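Local coordinates for FERM, ARHGEF and pleckstrin domain-containing protein 2 (PDB 6D2K) that activates the small GTPase RAC1 as a guanine nucleotide exchange factor in semaphorin signalling and actin remodelling, represented here by its FERM domain, at residues Glu45-Gly50 with His281-Leu286; Phe49-Lys54 with Ile61-Met66; Thr120-Ala125 with Leu161-Asp166; Leu126-Leu131 with Asn151-Asn156. All blocks are in the same frame, centred on the assembly; numbering follows the deposited sequence.

Interaction 1. Residues Glu45-Gly50 with His281-Leu286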
loop_
_atom_site.group_PDB
_atom_site.type_symbol
_atom_site.label_atom_id
_atom_site.label_comp_id
_atom_site.label_asym_id
_atom_site.label_seq_id
_atom_site.Cartn_x
_atom_site.Cartn_y
_atom_site.Cartn_z
ATOM N N GLU A 45 2.388 16.308 -0.646
ATOM C CA GLU A 45 2.998 15.233 -1.411
ATOM C C GLU A 45 1.947 14.167 -1.711
ATOM O O GLU A 45 2.136 12.981 -1.435
ATOM C CB GLU A 45 4.184 14.655 -0.642
ATOM C CG GLU A 45 5.256 15.723 -0.347
ATOM C CD GLU A 45 6.478 15.171 0.373
ATOM O OE1 GLU A 45 7.520 14.965 -0.289
ATOM O OE2 GLU A 45 6.394 14.946 1.588
ATOM N N CYS A 46 0.841 14.615 -2.297
ATOM C CA CYS A 46 -0.296 13.752 -2.563
ATOM C C CYS A 46 -0.042 12.765 -3.704
ATOM O O CYS A 46 -0.776 11.787 -3.833
ATOM C CB CYS A 46 -1.534 14.598 -2.878
ATOM S SG CYS A 46 -1.282 15.717 -4.274
ATOM N N ASP A 47 0.985 12.994 -4.520
ATOM C CA ASP A 47 1.236 12.104 -5.662
ATOM C C ASP A 47 1.631 10.679 -5.255
ATOM O O ASP A 47 1.560 9.749 -6.064
ATOM C CB ASP A 47 2.232 12.705 -6.675
ATOM C CG ASP A 47 3.557 13.131 -6.044
ATOM O OD1 ASP A 47 4.604 12.967 -6.709
ATOM O OD2 ASP A 47 3.557 13.650 -4.907
ATOM N N TYR A 48 1.995 10.504 -3.986
ATOM C CA TYR A 48 2.328 9.171 -3.481
ATOM C C TYR A 48 1.100 8.370 -3.090
ATOM O O TYR A 48 1.214 7.182 -2.811
ATOM C CB TYR A 48 3.243 9.250 -2.255
ATOM C CG TYR A 48 4.634 9.723 -2.587
ATOM C CD1 TYR A 48 5.618 8.827 -2.978
ATOM C CD2 TYR A 48 4.955 11.070 -2.526
ATOM C CE1 TYR A 48 6.889 9.259 -3.304
ATOM C CE2 TYR A 48 6.226 11.508 -2.865
ATOM C CZ TYR A 48 7.177 10.602 -3.245
ATOM O OH TYR A 48 8.443 11.039 -3.566
ATOM N N PHE A 49 -0.064 9.015 -3.085
ATOM C CA PHE A 49 -1.243 8.435 -2.449
ATOM C C PHE A 49 -2.383 8.168 -3.419
ATOM O O PHE A 49 -2.396 8.677 -4.539
ATOM C CB PHE A 49 -1.752 9.343 -1.318
ATOM C CG PHE A 49 -0.776 9.491 -0.178
ATOM C CD1 PHE A 49 -0.892 8.710 0.951
ATOM C CD2 PHE A 49 0.278 10.396 -0.257
ATOM C CE1 PHE A 49 -0.000 8.842 2.001
ATOM C CE2 PHE A 49 1.175 10.530 0.797
ATOM C CZ PHE A 49 1.042 9.750 1.917
ATOM N N GLY A 50 -3.329 7.359 -2.955
ATOM C CA GLY A 50 -4.544 7.082 -3.698
ATOM C C GLY A 50 -5.684 6.743 -2.763
ATOM O O GLY A 50 -5.539 6.784 -1.531
ATOM N N HIS A 281 6.264 2.188 -13.080
ATOM C CA HIS A 281 7.319 2.531 -14.007
ATOM C C HIS A 281 7.322 4.029 -14.287
ATOM O O HIS A 281 8.371 4.662 -14.244
ATOM C CB HIS A 281 7.199 1.784 -15.330
ATOM C CG HIS A 281 8.196 2.262 -16.336
ATOM N ND1 HIS A 281 9.491 1.790 -16.380
ATOM C CD2 HIS A 281 8.115 3.235 -17.272
ATOM C CE1 HIS A 281 10.151 2.422 -17.335
ATOM N NE2 HIS A 281 9.338 3.301 -17.893
ATOM N N THR A 282 6.163 4.595 -14.606
ATOM C CA THR A 282 6.059 6.022 -14.892
ATOM C C THR A 282 6.485 6.883 -13.689
ATOM O O THR A 282 7.165 7.903 -13.845
ATOM C CB THR A 282 4.615 6.405 -15.301
ATOM O OG1 THR A 282 4.247 5.686 -16.484
ATOM C CG2 THR A 282 4.501 7.899 -15.565
ATOM N N PHE A 283 6.086 6.467 -12.492
ATOM C CA PHE A 283 6.396 7.232 -11.282
ATOM C C PHE A 283 7.887 7.250 -10.962
ATOM O O PHE A 283 8.441 8.289 -10.588
ATOM C CB PHE A 283 5.617 6.662 -10.082
ATOM C CG PHE A 283 5.610 7.556 -8.869
ATOM C CD1 PHE A 283 4.709 8.601 -8.773
ATOM C CD2 PHE A 283 6.486 7.334 -7.812
ATOM C CE1 PHE A 283 4.683 9.421 -7.653
ATOM C CE2 PHE A 283 6.462 8.164 -6.677
ATOM C CZ PHE A 283 5.568 9.195 -6.601
ATOM N N PHE A 284 8.534 6.100 -11.099
ATOM C CA PHE A 284 9.898 5.924 -10.598
ATOM C C PHE A 284 10.969 5.954 -11.675
ATOM O O PHE A 284 12.158 5.932 -11.362
ATOM C CB PHE A 284 10.013 4.626 -9.794
ATOM C CG PHE A 284 9.377 4.712 -8.437
ATOM C CD1 PHE A 284 9.917 5.548 -7.474
ATOM C CD2 PHE A 284 8.238 3.994 -8.124
ATOM C CE1 PHE A 284 9.339 5.669 -6.225
ATOM C CE2 PHE A 284 7.659 4.108 -6.872
ATOM C CZ PHE A 284 8.203 4.946 -5.924
ATOM N N ARG A 285 10.551 6.010 -12.933
ATOM C CA ARG A 285 11.487 5.998 -14.051
ATOM C C ARG A 285 11.247 7.142 -15.035
ATOM O O ARG A 285 10.117 7.578 -15.244
ATOM C CB ARG A 285 11.419 4.655 -14.773
ATOM C CG ARG A 285 12.375 3.612 -14.229
ATOM C CD ARG A 285 13.767 3.818 -14.818
ATOM N NE ARG A 285 14.792 2.950 -14.239
ATOM C CZ ARG A 285 14.922 2.686 -12.940
ATOM N NH1 ARG A 285 14.082 3.208 -12.054
ATOM N NH2 ARG A 285 15.896 1.890 -12.523
ATOM N N LEU A 286 12.328 7.624 -15.634
ATOM C CA LEU A 286 12.263 8.750 -16.560
ATOM C C LEU A 286 11.241 9.803 -16.150
ATOM O O LEU A 286 11.602 10.946 -15.862
ATOM C CB LEU A 286 11.993 8.261 -17.983
ATOM C CG LEU A 286 13.268 8.150 -18.816
ATOM C CD1 LEU A 286 13.578 9.467 -19.516
ATOM C CD2 LEU A 286 14.422 7.721 -17.928
#
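Phe283, on the last turn of the C-terminal helix, reaches across to Tyr48 and Asp47 and supplies about half of the surface buried in this contact. Its CG stands anti to the backbone N (chi1 -167°), which directs the ring off the helix into the 3-10 turn that ends at Tyr48. There its CZ end meets one face of the Tyr48 ring, lying 3.6 Å from Tyr48 CE1. The pair is an offset edge-to-face stack: the centroids of the Tyr48 and Phe283 rings are 5.1 Å apart, their planes are inclined at 73°, and the phenylalanine edge comes down toward the rim of the tyrosine face, not its centre. This is a junction between lobes of the FERM domain, joining the turn that leads into strand 49-54 of the ubiquitin-like N-terminal lobe to helix 267-284 of the PH-like C-terminal lobe. Asp47 comes to the CE1 corner of the same ring, its side chain crossing that of Phe283 at about a right angle. Its backbone O lies 3.5 Å from Phe283 CE1, and its carboxylate OD1 is 3.7 Å from that same CE1, with the carboxylate and ring planes 49° apart. No hydrogen bond crosses between the two segments, although two Asp47 oxygens lie close to Phe283 CE1. Phe283 also stacks on Phe87, while Tyr48 packs against Leu95 and pairs by backbone hydrogen bonds with Lys86 and Phe87.

Interaction 2. Residues Phe49-Lys54 with Ile61-Met66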
loop_
_atom_site.group_PDB
_atom_site.type_symbol
_atom_site.label_atom_id
_atom_site.label_comp_id
_atom_site.label_asym_id
_atom_site.label_seq_id
_atom_site.Cartn_x
_atom_site.Cartn_y
_atom_site.Cartn_z
ATOM N N PHE A 49 -0.064 9.015 -3.085
ATOM C CA PHE A 49 -1.243 8.435 -2.449
ATOM C C PHE A 49 -2.383 8.168 -3.419
ATOM O O PHE A 49 -2.396 8.677 -4.539
ATOM C CB PHE A 49 -1.752 9.343 -1.318
ATOM C CG PHE A 49 -0.776 9.491 -0.178
ATOM C CD1 PHE A 49 -0.892 8.710 0.951
ATOM C CD2 PHE A 49 0.278 10.396 -0.257
ATOM C CE1 PHE A 49 -0.000 8.842 2.001
ATOM C CE2 PHE A 49 1.175 10.530 0.797
ATOM C CZ PHE A 49 1.042 9.750 1.917
ATOM N N GLY A 50 -3.329 7.359 -2.955
ATOM C CA GLY A 50 -4.544 7.082 -3.698
ATOM C C GLY A 50 -5.684 6.743 -2.763
ATOM O O GLY A 50 -5.539 6.784 -1.531
ATOM N N LEU A 51 -6.839 6.435 -3.352
ATOM C CA LEU A 51 -7.976 5.940 -2.603
ATOM C C LEU A 51 -8.313 4.579 -3.170
ATOM O O LEU A 51 -8.307 4.396 -4.381
ATOM C CB LEU A 51 -9.178 6.872 -2.763
ATOM C CG LEU A 51 -9.038 8.285 -2.187
ATOM C CD1 LEU A 51 -10.300 9.076 -2.524
ATOM C CD2 LEU A 51 -8.821 8.233 -0.695
ATOM N N GLU A 52 -8.579 3.616 -2.297
ATOM C CA GLU A 52 -8.847 2.266 -2.754
ATOM C C GLU A 52 -10.155 1.770 -2.162
ATOM O O GLU A 52 -10.602 2.241 -1.113
ATOM C CB GLU A 52 -7.697 1.319 -2.389
ATOM C CG GLU A 52 -7.295 1.328 -0.907
ATOM C CD GLU A 52 -6.144 0.385 -0.596
ATOM O OE1 GLU A 52 -5.794 0.234 0.598
ATOM O OE2 GLU A 52 -5.589 -0.207 -1.540
ATOM N N PHE A 53 -10.775 0.825 -2.857
ATOM C CA PHE A 53 -11.985 0.196 -2.362
ATOM C C PHE A 53 -11.911 -1.307 -2.594
ATOM O O PHE A 53 -11.161 -1.783 -3.444
ATOM C CB PHE A 53 -13.238 0.804 -3.003
ATOM C CG PHE A 53 -13.246 0.758 -4.504
ATOM C CD1 PHE A 53 -13.917 -0.247 -5.179
ATOM C CD2 PHE A 53 -12.605 1.738 -5.237
ATOM C CE1 PHE A 53 -13.928 -0.284 -6.557
ATOM C CE2 PHE A 53 -12.606 1.708 -6.613
ATOM C CZ PHE A 53 -13.271 0.702 -7.277
ATOM N N LYS A 54 -12.668 -2.055 -1.808
ATOM C CA LYS A 54 -12.633 -3.506 -1.881
ATOM C C LYS A 54 -13.780 -3.970 -2.764
ATOM O O LYS A 54 -14.923 -3.586 -2.554
ATOM C CB LYS A 54 -12.760 -4.092 -0.473
ATOM C CG LYS A 54 -11.984 -5.377 -0.246
ATOM C CD LYS A 54 -12.028 -5.777 1.229
ATOM C CE LYS A 54 -11.179 -7.010 1.498
ATOM N NZ LYS A 54 -11.222 -7.413 2.932
ATOM N N ILE A 61 -8.885 -2.318 -5.060
ATOM C CA ILE A 61 -8.644 -1.666 -6.336
ATOM C C ILE A 61 -8.549 -0.139 -6.176
ATOM O O ILE A 61 -9.200 0.449 -5.316
ATOM C CB ILE A 61 -9.672 -2.106 -7.411
ATOM C CG1 ILE A 61 -10.361 -0.911 -8.063
ATOM C CG2 ILE A 61 -10.677 -3.096 -6.835
ATOM C CD1 ILE A 61 -11.369 -1.303 -9.121
ATOM N N TRP A 62 -7.691 0.480 -6.975
ATOM C CA TRP A 62 -7.480 1.924 -6.917
ATOM C C TRP A 62 -8.534 2.731 -7.663
ATOM O O TRP A 62 -8.953 2.373 -8.774
ATOM C CB TRP A 62 -6.110 2.264 -7.501
ATOM C CG TRP A 62 -4.969 1.749 -6.686
ATOM C CD1 TRP A 62 -4.132 0.715 -6.995
ATOM C CD2 TRP A 62 -4.538 2.251 -5.420
ATOM N NE1 TRP A 62 -3.198 0.544 -5.988
ATOM C CE2 TRP A 62 -3.433 1.480 -5.015
ATOM C CE3 TRP A 62 -4.993 3.276 -4.578
ATOM C CZ2 TRP A 62 -2.778 1.702 -3.800
ATOM C CZ3 TRP A 62 -4.334 3.503 -3.390
ATOM C CH2 TRP A 62 -3.234 2.720 -3.015
ATOM N N LEU A 63 -8.960 3.834 -7.060
ATOM C CA LEU A 63 -9.799 4.794 -7.772
ATOM C C LEU A 63 -9.006 5.441 -8.904
ATOM O O LEU A 63 -7.897 5.929 -8.686
ATOM C CB LEU A 63 -10.320 5.864 -6.805
ATOM C CG LEU A 63 -11.350 6.833 -7.391
ATOM C CD1 LEU A 63 -12.688 6.128 -7.564
ATOM C CD2 LEU A 63 -11.517 8.026 -6.487
ATOM N N GLU A 64 -9.567 5.427 -10.115
ATOM C CA GLU A 64 -8.911 6.033 -11.280
ATOM C C GLU A 64 -9.288 7.512 -11.395
ATOM O O GLU A 64 -10.460 7.868 -11.325
ATOM C CB GLU A 64 -9.281 5.270 -12.568
ATOM C CG GLU A 64 -8.930 3.785 -12.533
ATOM C CD GLU A 64 -9.160 3.084 -13.861
ATOM O OE1 GLU A 64 -8.374 3.317 -14.799
ATOM O OE2 GLU A 64 -10.119 2.294 -13.964
ATOM N N PRO A 65 -8.295 8.387 -11.575
ATOM C CA PRO A 65 -8.579 9.828 -11.538
ATOM C C PRO A 65 -9.363 10.343 -12.747
ATOM O O PRO A 65 -10.047 11.357 -12.615
ATOM C CB PRO A 65 -7.181 10.457 -11.512
ATOM C CG PRO A 65 -6.286 9.415 -12.112
ATOM C CD PRO A 65 -6.849 8.109 -11.646
ATOM N N MET A 66 -9.266 9.659 -13.884
ATOM C CA MET A 66 -9.844 10.142 -15.140
ATOM C C MET A 66 -11.051 9.337 -15.608
ATOM O O MET A 66 -11.376 9.326 -16.798
ATOM C CB MET A 66 -8.788 10.128 -16.245
ATOM C CG MET A 66 -7.477 10.772 -15.852
ATOM S SD MET A 66 -7.443 12.536 -16.202
ATOM C CE MET A 66 -6.116 12.602 -17.400
HETATM O O HOH W 1 -6.461 6.584 -6.270
#
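Trp62 and Glu52 share one face of the hairpin formed by strands 49-54 and 60-62, while Phe53 and Ile61 pair on the other. The indole meets Gly50 edge-on, CZ3 of Trp62 lying 3.6 Å from Gly50 C, and the lack of a side chain there allows this approach. The extended Glu52 chain crosses the indole at a slant, setting OE2 4.0 Å from Trp62 CH2, above the rim of one ring face; carboxylate and ring planes are 22° apart. On the opposite face, Phe53 has CG between the backbone N and the carbonyl carbon (chi1 56°), a rotation that swings its ring diagonally across Ile61, where Phe53 CZ meets Ile61 CD1 at 3.3 Å. Between the strands, Phe53 and Ile61 exchange two backbone hydrogen bonds, and Leu63 N adds a nearly straight one to Leu51 O (2.8 Å). Beyond it, water 1 bridges Leu51 N and Leu63 O. The buried Glu52 carboxylate forms a salt bridge with Arg82 on strand 79-85, and Lys86 makes a cation-pi contact with Trp62. The contact thus combines directional backbone bonds with an apolar face, and the neighbouring arginine probably favours the charged form of Glu52.

Interaction 3. Residues Thr120-Ala125 with Leu161-Asp166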
loop_
_atom_site.group_PDB
_atom_site.type_symbol
_atom_site.label_atom_id
_atom_site.label_comp_id
_atom_site.label_asym_id
_atom_site.label_seq_id
_atom_site.Cartn_x
_atom_site.Cartn_y
_atom_site.Cartn_z
ATOM N N THR A 120 10.613 -10.422 11.299
ATOM C CA THR A 120 10.871 -11.242 12.470
ATOM C C THR A 120 10.082 -10.725 13.664
ATOM O O THR A 120 9.633 -9.578 13.675
ATOM C CB THR A 120 12.370 -11.289 12.817
ATOM O OG1 THR A 120 12.857 -9.956 13.059
ATOM C CG2 THR A 120 13.170 -11.926 11.693
ATOM N N ALA A 121 9.910 -11.573 14.671
ATOM C CA ALA A 121 9.148 -11.213 15.858
ATOM C C ALA A 121 9.734 -9.999 16.570
ATOM O O ALA A 121 9.002 -9.083 16.956
ATOM C CB ALA A 121 9.069 -12.393 16.809
ATOM N N ASN A 122 11.050 -9.981 16.756
ATOM C CA ASN A 122 11.666 -8.836 17.417
ATOM C C ASN A 122 11.466 -7.568 16.615
ATOM O O ASN A 122 11.181 -6.511 17.173
ATOM C CB ASN A 122 13.162 -9.053 17.679
ATOM C CG ASN A 122 13.432 -9.740 19.001
ATOM O OD1 ASN A 122 13.049 -9.247 20.056
ATOM N ND2 ASN A 122 14.109 -10.876 18.949
ATOM N N THR A 123 11.610 -7.669 15.298
ATOM C CA THR A 123 11.466 -6.483 14.469
ATOM C C THR A 123 10.043 -5.914 14.486
ATOM O O THR A 123 9.845 -4.684 14.491
ATOM C CB THR A 123 11.961 -6.738 13.047
ATOM O OG1 THR A 123 13.343 -7.085 13.120
ATOM C CG2 THR A 123 11.796 -5.481 12.196
ATOM N N ALA A 124 9.050 -6.801 14.499
ATOM C CA ALA A 124 7.663 -6.367 14.603
ATOM C C ALA A 124 7.456 -5.621 15.913
ATOM O O ALA A 124 6.833 -4.554 15.951
ATOM C CB ALA A 124 6.721 -7.566 14.519
ATOM N N ALA A 125 7.968 -6.211 16.988
ATOM C CA ALA A 125 7.865 -5.636 18.326
ATOM C C ALA A 125 8.549 -4.273 18.392
ATOM O O ALA A 125 8.029 -3.317 19.015
ATOM C CB ALA A 125 8.489 -6.586 19.333
ATOM N N LEU A 161 3.822 -8.904 23.777
ATOM C CA LEU A 161 3.684 -7.793 24.716
ATOM C C LEU A 161 4.981 -7.477 25.461
ATOM O O LEU A 161 5.396 -6.325 25.523
ATOM C CB LEU A 161 2.545 -8.043 25.708
ATOM C CG LEU A 161 1.573 -6.872 25.828
ATOM C CD1 LEU A 161 2.296 -5.642 26.334
ATOM C CD2 LEU A 161 0.936 -6.596 24.479
ATOM N N GLU A 162 5.629 -8.491 26.022
ATOM C CA GLU A 162 6.855 -8.252 26.779
ATOM C C GLU A 162 7.943 -7.601 25.927
ATOM O O GLU A 162 8.589 -6.655 26.357
ATOM C CB GLU A 162 7.373 -9.544 27.416
ATOM C CG GLU A 162 6.374 -10.207 28.349
ATOM C CD GLU A 162 5.960 -9.312 29.507
ATOM O OE1 GLU A 162 4.829 -9.485 30.014
ATOM O OE2 GLU A 162 6.757 -8.435 29.909
ATOM N N LYS A 163 8.145 -8.098 24.712
ATOM C CA LYS A 163 9.150 -7.503 23.838
ATOM C C LYS A 163 8.798 -6.056 23.501
ATOM O O LYS A 163 9.672 -5.192 23.462
ATOM C CB LYS A 163 9.290 -8.296 22.540
ATOM C CG LYS A 163 9.890 -9.682 22.693
ATOM C CD LYS A 163 9.871 -10.420 21.359
ATOM C CE LYS A 163 10.307 -11.872 21.515
ATOM N NZ LYS A 163 11.738 -11.975 21.914
ATOM N N ILE A 164 7.520 -5.800 23.246
ATOM C CA ILE A 164 7.072 -4.457 22.871
ATOM C C ILE A 164 7.376 -3.445 23.988
ATOM O O ILE A 164 7.912 -2.371 23.732
ATOM C CB ILE A 164 5.562 -4.433 22.557
ATOM C CG1 ILE A 164 5.274 -5.220 21.273
ATOM C CG2 ILE A 164 5.095 -2.989 22.418
ATOM C CD1 ILE A 164 3.800 -5.533 21.056
ATOM N N LEU A 165 7.023 -3.816 25.218
ATOM C CA LEU A 165 7.250 -2.996 26.405
ATOM C C LEU A 165 8.735 -2.763 26.636
ATOM O O LEU A 165 9.171 -1.651 26.942
ATOM C CB LEU A 165 6.665 -3.692 27.636
ATOM C CG LEU A 165 5.240 -3.382 28.107
ATOM C CD1 LEU A 165 4.388 -2.734 27.026
ATOM C CD2 LEU A 165 4.584 -4.652 28.652
ATOM N N ASP A 166 9.506 -3.833 26.509
ATOM C CA ASP A 166 10.956 -3.784 26.659
ATOM C C ASP A 166 11.611 -2.783 25.702
ATOM O O ASP A 166 12.437 -1.964 26.109
ATOM C CB ASP A 166 11.514 -5.198 26.446
ATOM C CG ASP A 166 13.035 -5.258 26.488
ATOM O OD1 ASP A 166 13.574 -6.386 26.500
ATOM O OD2 ASP A 166 13.695 -4.201 26.495
#
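Helices 121-125 and 161-166 cross at -53°, with their axes 9.0 Å apart at closest approach. The backbones come nearest at Ala125 and Ile164, whose CA atoms are separated by 4.8 Å, consistent with the small side chain of Ala125. Thr120 occupies the N-cap of the first helix and takes a weak capping bond from Thr123 N. Ala125 turns its methyl toward the second helix, where CB touches Lys163 CB at 3.7 Å and also borders Ile164 CG1. The isoleucine branch lies beside the alanine backbone as well, with Ile164 CG1 3.9 Å from Ala125 CA. Toward solvent, the aliphatic chain of Lys163 runs past Asn122, crossing its side chain at about a right angle. Asn122 OD1 is 3.6 Å from both Lys163 CD and Lys163 NZ; the bend at chi4 (-66°) turns the ammonium end back beside the amide. Phe167 extends the packing along both Asn122 and Ala125. These helices belong to the all-helical central lobe of the FERM domain. Their contact is therefore graded, with close-approaching backbones and ordinary apolar contacts at Ala125 and Ile164 giving way to the approach of Lys163 to Asn122, probably a loose polar contact at the exposed rim.

Interaction 4. Residues Leu126-Leu131 with Asn151-Asn156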
loop_
_atom_site.group_PDB
_atom_site.type_symbol
_atom_site.label_atom_id
_atom_site.label_comp_id
_atom_site.label_asym_id
_atom_site.label_seq_id
_atom_site.Cartn_x
_atom_site.Cartn_y
_atom_site.Cartn_z
ATOM N N LEU A 126 9.713 -4.174 17.753
ATOM C CA LEU A 126 10.426 -2.903 17.692
ATOM C C LEU A 126 9.627 -1.843 16.925
ATOM O O LEU A 126 9.516 -0.700 17.367
ATOM C CB LEU A 126 11.811 -3.105 17.073
ATOM C CG LEU A 126 12.689 -1.863 16.959
ATOM C CD1 LEU A 126 12.947 -1.262 18.358
ATOM C CD2 LEU A 126 13.993 -2.215 16.240
ATOM N N LEU A 127 9.087 -2.203 15.767
ATOM C CA LEU A 127 8.223 -1.284 15.025
ATOM C C LEU A 127 7.076 -0.778 15.892
ATOM O O LEU A 127 6.814 0.431 15.942
ATOM C CB LEU A 127 7.639 -1.977 13.777
ATOM C CG LEU A 127 8.574 -2.050 12.582
ATOM C CD1 LEU A 127 8.009 -3.016 11.534
ATOM C CD2 LEU A 127 8.767 -0.672 11.975
ATOM N N ILE A 128 6.366 -1.695 16.540
ATOM C CA ILE A 128 5.232 -1.311 17.370
ATOM C C ILE A 128 5.688 -0.407 18.510
ATOM O O ILE A 128 5.000 0.550 18.839
ATOM C CB ILE A 128 4.485 -2.532 17.917
ATOM C CG1 ILE A 128 3.939 -3.359 16.754
ATOM C CG2 ILE A 128 3.343 -2.104 18.844
ATOM C CD1 ILE A 128 3.404 -4.720 17.171
ATOM N N SER A 129 6.861 -0.678 19.076
ATOM C CA SER A 129 7.342 0.152 20.186
ATOM C C SER A 129 7.552 1.613 19.767
ATOM O O SER A 129 7.319 2.540 20.556
ATOM C CB SER A 129 8.610 -0.439 20.824
ATOM O OG SER A 129 9.751 -0.261 20.003
ATOM N N HIS A 130 8.008 1.821 18.538
ATOM C CA HIS A 130 8.153 3.179 18.013
ATOM C C HIS A 130 6.800 3.805 17.711
ATOM O O HIS A 130 6.598 5.007 17.948
ATOM C CB HIS A 130 9.058 3.213 16.782
ATOM C CG HIS A 130 10.515 3.147 17.124
ATOM N ND1 HIS A 130 11.324 2.082 16.791
ATOM C CD2 HIS A 130 11.293 4.011 17.818
ATOM C CE1 HIS A 130 12.550 2.308 17.243
ATOM N NE2 HIS A 130 12.551 3.470 17.870
ATOM N N LEU A 131 5.866 2.992 17.221
ATOM C CA LEU A 131 4.508 3.488 16.998
ATOM C C LEU A 131 3.869 3.931 18.315
ATOM O O LEU A 131 3.200 4.969 18.364
ATOM C CB LEU A 131 3.643 2.431 16.296
ATOM C CG LEU A 131 4.003 2.143 14.839
ATOM C CD1 LEU A 131 3.317 0.862 14.344
ATOM C CD2 LEU A 131 3.657 3.320 13.954
ATOM N N ASN A 151 -6.225 -1.019 21.395
ATOM C CA ASN A 151 -5.724 -0.715 20.052
ATOM C C ASN A 151 -4.919 -1.867 19.478
ATOM O O ASN A 151 -3.927 -2.295 20.063
ATOM C CB ASN A 151 -4.855 0.548 20.071
ATOM C CG ASN A 151 -5.622 1.774 20.510
ATOM O OD1 ASN A 151 -6.202 2.481 19.690
ATOM N ND2 ASN A 151 -5.629 2.031 21.808
ATOM N N GLU A 152 -5.343 -2.368 18.326
ATOM C CA GLU A 152 -4.655 -3.502 17.713
ATOM C C GLU A 152 -3.545 -3.072 16.767
ATOM O O GLU A 152 -3.741 -2.199 15.919
ATOM C CB GLU A 152 -5.657 -4.399 16.988
ATOM C CG GLU A 152 -6.638 -5.086 17.928
ATOM C CD GLU A 152 -7.051 -6.465 17.419
ATOM O OE1 GLU A 152 -8.253 -6.772 17.467
ATOM O OE2 GLU A 152 -6.163 -7.226 16.977
ATOM N N TYR A 153 -2.381 -3.696 16.935
ATOM C CA TYR A 153 -1.226 -3.497 16.059
ATOM C C TYR A 153 -0.886 -4.764 15.266
ATOM O O TYR A 153 -0.316 -4.697 14.178
ATOM C CB TYR A 153 -0.013 -3.063 16.896
ATOM C CG TYR A 153 -0.163 -1.668 17.451
ATOM C CD1 TYR A 153 0.433 -0.591 16.821
ATOM C CD2 TYR A 153 -0.939 -1.424 18.578
ATOM C CE1 TYR A 153 0.294 0.687 17.310
ATOM C CE2 TYR A 153 -1.090 -0.143 19.071
ATOM C CZ TYR A 153 -0.474 0.908 18.427
ATOM O OH TYR A 153 -0.614 2.195 18.905
ATOM N N LEU A 154 -1.229 -5.918 15.830
ATOM C CA LEU A 154 -0.909 -7.200 15.205
ATOM C C LEU A 154 -1.867 -8.256 15.741
ATOM O O LEU A 154 -2.202 -8.240 16.919
ATOM C CB LEU A 154 0.536 -7.577 15.559
ATOM C CG LEU A 154 1.177 -8.786 14.887
ATOM C CD1 LEU A 154 1.347 -8.558 13.388
ATOM C CD2 LEU A 154 2.523 -9.066 15.534
ATOM N N PRO A 155 -2.317 -9.184 14.886
ATOM C CA PRO A 155 -3.128 -10.254 15.474
ATOM C C PRO A 155 -2.309 -11.045 16.483
ATOM O O PRO A 155 -1.132 -11.314 16.248
ATOM C CB PRO A 155 -3.480 -11.137 14.268
ATOM C CG PRO A 155 -3.290 -10.247 13.063
ATOM C CD PRO A 155 -2.174 -9.314 13.427
ATOM N N ASN A 156 -2.920 -11.415 17.602
ATOM C CA ASN A 156 -2.190 -12.102 18.654
ATOM C C ASN A 156 -0.988 -11.279 19.124
ATOM O O ASN A 156 0.070 -11.814 19.441
ATOM C CB ASN A 156 -1.765 -13.510 18.194
ATOM C CG ASN A 156 -1.308 -14.388 19.345
ATOM O OD1 ASN A 156 -0.543 -15.334 19.158
ATOM N ND2 ASN A 156 -1.759 -14.060 20.555
#
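Ile128 projects from its helix onto the ring of Tyr153, and its CG2 methyl is the bump that settles on the aromatic face. This is a CH-pi contact: CG2 of Ile128 lies 4.2 Å from the centroid of the Tyr153 ring and 27° off its normal, displaced toward the CG end of the ring, with Tyr153 CG at 3.8 Å. The other branch of the isoleucine reaches beyond the ring. With CG1 anti to the carbonyl carbon (chi1 -61°) and the chain then extended, CD1 comes to 3.8 Å from Tyr153 CB and lies more loosely beside Leu154 CB, at 4.4 Å. Both branches come from the same side, CG2 over the CG end of the ring and CD1 along CB. One turn further on, Leu131 fits against the CE1 side of the ring, its CB 3.9 Å from Tyr153 CE1, and the two side chains slide past each other in opposite directions. Ile128 and Leu131 together form a shallow apolar seat for one side of the ring. The phenol oxygen of Tyr153 is hydrogen-bonded to His147, which secures the far end of the ring, while Gln157 holds the backbone N atoms of Tyr153 and Leu154. In the helical central lobe of the FERM domain, the contact lays the irregular connection between helices 141-150 and 161-168 against helix 121-136; Lys109 and Leu112 of helix 98-113 pack beside it, and Ile164 of helix 161-168 touches Ile128.

In the fold
Interactions 1 and 2 overlap in sequence at Phe49 and Gly50, but interaction 1 is made by the turn just before strand 49-54 and reaches another lobe at the surface, whereas interaction 2 pairs the strand itself with the edge strand of the N-terminal sheet. Interactions 3 and 4 both use helix 121-136 in the central lobe, on the other side of the chain's centre; their centres are 8 Å apart and they meet through Ile164 against Ile128 and Ser129. Interactions 2 and 4 are buried, and interaction 3 is partly so. Only interaction 2 has backbone hydrogen bonds between its segments; interactions 1 and 4 rely on aromatic contacts, and interaction 3 on close helix packing.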